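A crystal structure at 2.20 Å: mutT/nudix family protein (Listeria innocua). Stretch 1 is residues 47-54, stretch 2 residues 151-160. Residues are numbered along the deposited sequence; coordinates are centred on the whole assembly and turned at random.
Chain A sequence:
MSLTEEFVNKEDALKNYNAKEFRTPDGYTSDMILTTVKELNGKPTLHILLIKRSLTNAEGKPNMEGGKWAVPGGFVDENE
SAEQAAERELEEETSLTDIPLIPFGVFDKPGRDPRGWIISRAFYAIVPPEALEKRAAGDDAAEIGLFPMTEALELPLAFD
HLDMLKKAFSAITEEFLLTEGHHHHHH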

ATOM      1  N   HIS A  47     -23.989   0.034  -3.154  1.00 39.41           N
ATOM      2  CA  HIS A  47     -23.862  -1.277  -3.808  1.00 38.78           C
ATOM      3  C   HIS A  47     -22.438  -1.532  -4.279  1.00 38.69           C
ATOM      4  O   HIS A  47     -21.710  -0.583  -4.629  1.00 38.70           O
ATOM      5  N   ILE A  48     -22.073  -2.819  -4.387  1.00 36.89           N
ATOM      6  CA  ILE A  48     -20.771  -3.239  -4.875  1.00 35.79           C
ATOM      7  C   ILE A  48     -20.864  -4.249  -6.027  1.00 35.95           C
ATOM      8  O   ILE A  48     -21.725  -5.146  -6.005  1.00 34.40           O
ATOM      9  N   LEU A  49     -20.007  -4.077  -7.048  1.00 34.39           N
ATOM     10  CA  LEU A  49     -19.862  -5.056  -8.120  1.00 34.98           C
ATOM     11  C   LEU A  49     -18.896  -6.192  -7.748  1.00 36.13           C
ATOM     12  O   LEU A  49     -17.721  -5.979  -7.416  1.00 36.43           O
ATOM     13  N   LEU A  50     -19.371  -7.422  -7.872  1.00 36.80           N
ATOM     14  CA  LEU A  50     -18.543  -8.582  -7.572  1.00 36.85           C
ATOM     15  C   LEU A  50     -18.691  -9.628  -8.648  1.00 37.30           C
ATOM     16  O   LEU A  50     -19.703  -9.665  -9.343  1.00 37.58           O
ATOM     17  N   ILE A  51     -17.653 -10.459  -8.763  1.00 37.15           N
ATOM     18  CA  ILE A  51     -17.517 -11.406  -9.835  1.00 37.73           C
ATOM     19  C   ILE A  51     -17.281 -12.820  -9.243  1.00 38.18           C
ATOM     20  O   ILE A  51     -16.325 -13.084  -8.484  1.00 36.99           O
ATOM     21  N   LYS A  52     -18.165 -13.745  -9.584  1.00 39.25           N
ATOM     22  CA  LYS A  52     -18.045 -15.107  -8.999  1.00 39.62           C
ATOM     23  C   LYS A  52     -16.926 -15.834  -9.713  1.00 38.58           C
ATOM     24  O   LYS A  52     -16.889 -15.855 -10.933  1.00 38.63           O
ATOM     25  N   ARG A  53     -15.991 -16.392  -8.959  1.00 38.99           N
ATOM     26  CA  ARG A  53     -14.947 -17.223  -9.573  1.00 39.87           C
ATOM     27  C   ARG A  53     -15.539 -18.497 -10.184  1.00 40.33           C
ATOM     28  O   ARG A  53     -16.402 -19.135  -9.594  1.00 40.03           O
ATOM     29  N   SER A  54     -15.090 -18.804 -11.384  1.00 40.76           N
ATOM     30  CA  SER A  54     -15.411 -20.057 -12.049  1.00 42.40           C
ATOM     31  C   SER A  54     -15.205 -21.281 -11.140  1.00 40.73           C
ATOM     32  O   SER A  54     -14.305 -21.306 -10.300  1.00 39.66           O
ATOM     33  N   GLU A 151     -25.669  -7.165   2.008  1.00 48.10           N
ATOM     34  CA  GLU A 151     -25.803  -8.494   1.390  1.00 47.78           C
ATOM     35  C   GLU A 151     -24.445  -9.055   0.885  1.00 47.13           C
ATOM     36  O   GLU A 151     -24.143 -10.254   1.070  1.00 47.09           O
ATOM     37  N   ALA A 152     -23.629  -8.189   0.276  1.00 44.52           N
ATOM     38  CA  ALA A 152     -22.306  -8.599  -0.209  1.00 43.92           C
ATOM     39  C   ALA A 152     -21.455  -9.117   0.931  1.00 43.22           C
ATOM     40  O   ALA A 152     -20.722 -10.092   0.772  1.00 42.72           O
ATOM     41  N   LEU A 153     -21.561  -8.490   2.086  1.00 43.70           N
ATOM     42  CA  LEU A 153     -20.811  -8.951   3.249  1.00 45.58           C
ATOM     43  C   LEU A 153     -21.174 -10.381   3.724  1.00 46.75           C
ATOM     44  O   LEU A 153     -20.433 -10.959   4.525  1.00 46.88           O
ATOM     45  N   GLU A 154     -22.284 -10.943   3.248  1.00 47.62           N
ATOM     46  CA  GLU A 154     -22.697 -12.273   3.690  1.00 49.15           C
ATOM     47  C   GLU A 154     -22.458 -13.339   2.654  1.00 47.98           C
ATOM     48  O   GLU A 154     -22.711 -14.506   2.912  1.00 49.09           O
ATOM     49  N   LEU A 155     -22.024 -12.930   1.463  1.00 45.87           N
ATOM     50  CA  LEU A 155     -21.671 -13.853   0.418  1.00 44.15           C
ATOM     51  C   LEU A 155     -20.459 -14.736   0.794  1.00 42.94           C
ATOM     52  O   LEU A 155     -19.629 -14.368   1.646  1.00 43.43           O
ATOM     53  N   PRO A 156     -20.349 -15.901   0.141  1.00 41.92           N
ATOM     54  CA  PRO A 156     -19.100 -16.630   0.158  1.00 41.66           C
ATOM     55  C   PRO A 156     -18.047 -15.916  -0.702  1.00 41.26           C
ATOM     56  O   PRO A 156     -18.144 -15.941  -1.937  1.00 40.78           O
ATOM     57  N   LEU A 157     -17.070 -15.284  -0.031  1.00 40.56           N
ATOM     58  CA  LEU A 157     -16.108 -14.372  -0.661  1.00 38.90           C
ATOM     59  C   LEU A 157     -14.716 -14.989  -0.800  1.00 38.07           C
ATOM     60  O   LEU A 157     -14.203 -15.579   0.142  1.00 38.25           O
ATOM     61  N   ALA A 158     -14.099 -14.828  -1.962  1.00 36.72           N
ATOM     62  CA  ALA A 158     -12.768 -15.355  -2.227  1.00 37.77           C
ATOM     63  C   ALA A 158     -11.661 -14.659  -1.394  1.00 39.27           C
ATOM     64  O   ALA A 158     -11.767 -13.464  -1.062  1.00 38.29           O
ATOM     65  N   PHE A 159     -10.643 -15.431  -1.009  1.00 40.23           N
ATOM     66  CA  PHE A 159      -9.380 -14.903  -0.444  1.00 40.54           C
ATOM     67  C   PHE A 159      -9.690 -14.127   0.808  1.00 40.41           C
ATOM     68  O   PHE A 159     -10.484 -14.588   1.647  1.00 41.16           O
ATOM     69  N   ASP A 160      -9.074 -12.961   0.985  1.00 39.84           N
ATOM     70  CA  ASP A 160      -9.424 -12.131   2.143  1.00 39.48           C
ATOM     71  C   ASP A 160     -10.423 -11.059   1.761  1.00 38.84           C
ATOM     72  O   ASP A 160     -10.491 -10.020   2.424  1.00 40.37           O
TER

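The contact between strand 47-52 with its following loop and residues 151-160 is small, 252 Å² summed over both sides, and rests on side chains alone: no hydrogen bond crosses it. Alternation along the strand brings Ile 48 and Leu 50 inward: both direct CA-to-CB toward the second stretch, whereas Leu 49 and Ile 51 lie out of reach. Lys 52 points sideways and stays out of the contact.

The methyl of Ala 152, itself pointing toward the strand, is the bump at one end. It meets Ile 48 CG2, with Ala 152 CB 3.4 Å away, a tight approach; the CA atoms of Ile 48 and Ala 152 are 7.3 Å apart, and Ile 48 is t at chi1 and chi2. Leu 50, in the mt rotamer, extends CD1 into a hollow lined by three residues: CD1 lies 3.9 Å from Ala 152 CB, 3.7 Å from Leu 155 CD1 and 4.0 Å from Leu 157 CD2. Both of these leucines are also mt. A type I turn runs from Ala 152 to Leu 155, with Leu 155 N hydrogen-bonded to Ala 152 O at 3.2 Å.

Beyond the strand, Arg 53 (chi1 m, chi2 t, chi3 p) lays its CD 3.8 Å from Ala 158 CB. Phe 159 CZ sits over one guanidinium face, 3.9 Å from Arg 53 NH1, which lies at the ring edge. Arg 53 NE and NH2 are hydrogen-bonded elsewhere in the structure.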

ATOM      1  CB  HIS A  47     -24.771  -1.350  -5.040  1.00 39.11           C
ATOM      2  CG  HIS A  47     -26.226  -1.497  -4.731  1.00 40.95           C
ATOM      3  ND1 HIS A  47     -26.913  -0.604  -3.934  1.00 43.52           N
ATOM      4  CD2 HIS A  47     -27.126  -2.445  -5.106  1.00 44.87           C
ATOM      5  CE1 HIS A  47     -28.176  -0.992  -3.843  1.00 46.64           C
ATOM      6  NE2 HIS A  47     -28.335  -2.102  -4.550  1.00 46.11           N
ATOM      7  CB  ILE A  48     -19.913  -3.766  -3.709  1.00 35.63           C
ATOM      8  CG1 ILE A  48     -18.556  -4.183  -4.202  1.00 34.34           C
ATOM      9  CG2 ILE A  48     -20.608  -4.950  -2.951  1.00 37.34           C
ATOM     10  CD1 ILE A  48     -17.546  -4.479  -3.111  1.00 32.83           C
ATOM     11  CB  LEU A  49     -19.363  -4.435  -9.414  1.00 33.67           C
ATOM     12  CG  LEU A  49     -19.602  -5.303 -10.649  1.00 36.98           C
ATOM     13  CD1 LEU A  49     -21.072  -5.245 -11.135  1.00 37.96           C
ATOM     14  CD2 LEU A  49     -18.667  -4.920 -11.855  1.00 39.03           C
ATOM     15  CB  LEU A  50     -18.916  -9.164  -6.239  1.00 36.20           C
ATOM     16  CG  LEU A  50     -18.748  -8.317  -5.006  1.00 36.98           C
ATOM     17  CD1 LEU A  50     -19.444  -9.057  -3.773  1.00 33.52           C
ATOM     18  CD2 LEU A  50     -17.297  -8.015  -4.738  1.00 34.05           C
ATOM     19  CB  ILE A  51     -16.355 -11.016 -10.749  1.00 36.80           C
ATOM     20  CG1 ILE A  51     -16.532  -9.567 -11.284  1.00 38.90           C
ATOM     21  CG2 ILE A  51     -16.201 -12.025 -11.904  1.00 36.50           C
ATOM     22  CD1 ILE A  51     -15.416  -9.134 -12.226  1.00 38.45           C
ATOM     23  CB  LYS A  52     -19.344 -15.840  -9.154  1.00 40.49           C
ATOM     24  CG  LYS A  52     -19.453 -17.208  -8.471  1.00 43.34           C
ATOM     25  CD  LYS A  52     -20.751 -17.863  -8.922  1.00 49.60           C
ATOM     26  CE  LYS A  52     -21.657 -18.218  -7.758  1.00 55.23           C
ATOM     27  NZ  LYS A  52     -23.040 -18.483  -8.251  1.00 57.26           N
ATOM     28  CB  ARG A  53     -13.876 -17.589  -8.571  1.00 40.09           C
ATOM     29  CG  ARG A  53     -13.011 -16.366  -8.146  1.00 38.94           C
ATOM     30  CD  ARG A  53     -11.949 -16.781  -7.170  1.00 39.65           C
ATOM     31  NE  ARG A  53     -11.037 -17.787  -7.728  1.00 40.16           N
ATOM     32  CZ  ARG A  53     -10.038 -17.535  -8.573  1.00 41.90           C
ATOM     33  NH1 ARG A  53      -9.763 -16.299  -8.976  1.00 41.52           N
ATOM     34  NH2 ARG A  53      -9.300 -18.529  -9.014  1.00 43.29           N
ATOM     35  CB  SER A  54     -14.558 -20.207 -13.333  1.00 43.08           C
ATOM     36  OG  SER A  54     -14.853 -21.434 -14.001  1.00 46.62           O
ATOM     37  CB  GLU A 151     -26.806  -8.419   0.231  1.00 48.21           C
ATOM     38  CG  GLU A 151     -27.197  -9.779  -0.398  1.00 52.04           C
ATOM     39  CD  GLU A 151     -28.154  -9.674  -1.599  1.00 54.43           C
ATOM     40  OE1 GLU A 151     -28.171 -10.627  -2.446  1.00 55.38           O
ATOM     41  OE2 GLU A 151     -28.890  -8.655  -1.687  1.00 56.59           O
ATOM     42  CB  ALA A 152     -21.599  -7.474  -0.945  1.00 41.47           C
ATOM     43  CB  LEU A 153     -20.972  -7.992   4.436  1.00 45.87           C
ATOM     44  CG  LEU A 153     -20.311  -6.608   4.300  1.00 47.02           C
ATOM     45  CD1 LEU A 153     -20.744  -5.701   5.475  1.00 47.81           C
ATOM     46  CD2 LEU A 153     -18.781  -6.728   4.233  1.00 44.36           C
ATOM     47  CB  GLU A 154     -24.187 -12.259   4.044  1.00 50.86           C
ATOM     48  CG  GLU A 154     -24.540 -11.170   5.049  1.00 55.97           C
ATOM     49  CD  GLU A 154     -25.362 -11.718   6.187  1.00 65.41           C
ATOM     50  OE1 GLU A 154     -24.937 -12.773   6.747  1.00 71.71           O
ATOM     51  OE2 GLU A 154     -26.414 -11.104   6.520  1.00 69.25           O
ATOM     52  CB  LEU A 155     -21.379 -13.087  -0.906  1.00 43.38           C
ATOM     53  CG  LEU A 155     -22.544 -12.398  -1.637  1.00 42.62           C
ATOM     54  CD1 LEU A 155     -21.977 -11.551  -2.805  1.00 37.37           C
ATOM     55  CD2 LEU A 155     -23.634 -13.408  -2.172  1.00 42.46           C
ATOM     56  CB  PRO A 156     -19.464 -17.998  -0.434  1.00 41.57           C
ATOM     57  CG  PRO A 156     -20.696 -17.743  -1.277  1.00 42.64           C
ATOM     58  CD  PRO A 156     -21.364 -16.503  -0.752  1.00 41.71           C
ATOM     59  CB  LEU A 157     -16.029 -13.070   0.150  1.00 38.66           C
ATOM     60  CG  LEU A 157     -17.210 -12.087   0.033  1.00 38.80           C
ATOM     61  CD1 LEU A 157     -17.182 -11.065   1.125  1.00 37.87           C
ATOM     62  CD2 LEU A 157     -17.253 -11.379  -1.322  1.00 38.70           C
ATOM     63  CB  ALA A 158     -12.456 -15.248  -3.744  1.00 38.01           C
ATOM     64  CB  PHE A 159      -8.645 -14.006  -1.469  1.00 41.22           C
ATOM     65  CG  PHE A 159      -8.530 -14.608  -2.857  1.00 42.22           C
ATOM     66  CD1 PHE A 159      -9.216 -14.044  -3.932  1.00 43.01           C
ATOM     67  CD2 PHE A 159      -7.699 -15.699  -3.099  1.00 41.72           C
ATOM     68  CE1 PHE A 159      -9.114 -14.577  -5.214  1.00 41.12           C
ATOM     69  CE2 PHE A 159      -7.612 -16.244  -4.386  1.00 43.25           C
ATOM     70  CZ  PHE A 159      -8.315 -15.683  -5.430  1.00 42.74           C
ATOM     71  CB  ASP A 160      -8.169 -11.487   2.787  1.00 39.30           C
ATOM     72  CG  ASP A 160      -7.335 -10.695   1.815  1.00 38.33           C
ATOM     73  OD1 ASP A 160      -7.614 -10.668   0.595  1.00 43.12           O
ATOM     74  OD2 ASP A 160      -6.321 -10.144   2.259  1.00 41.51           O
TER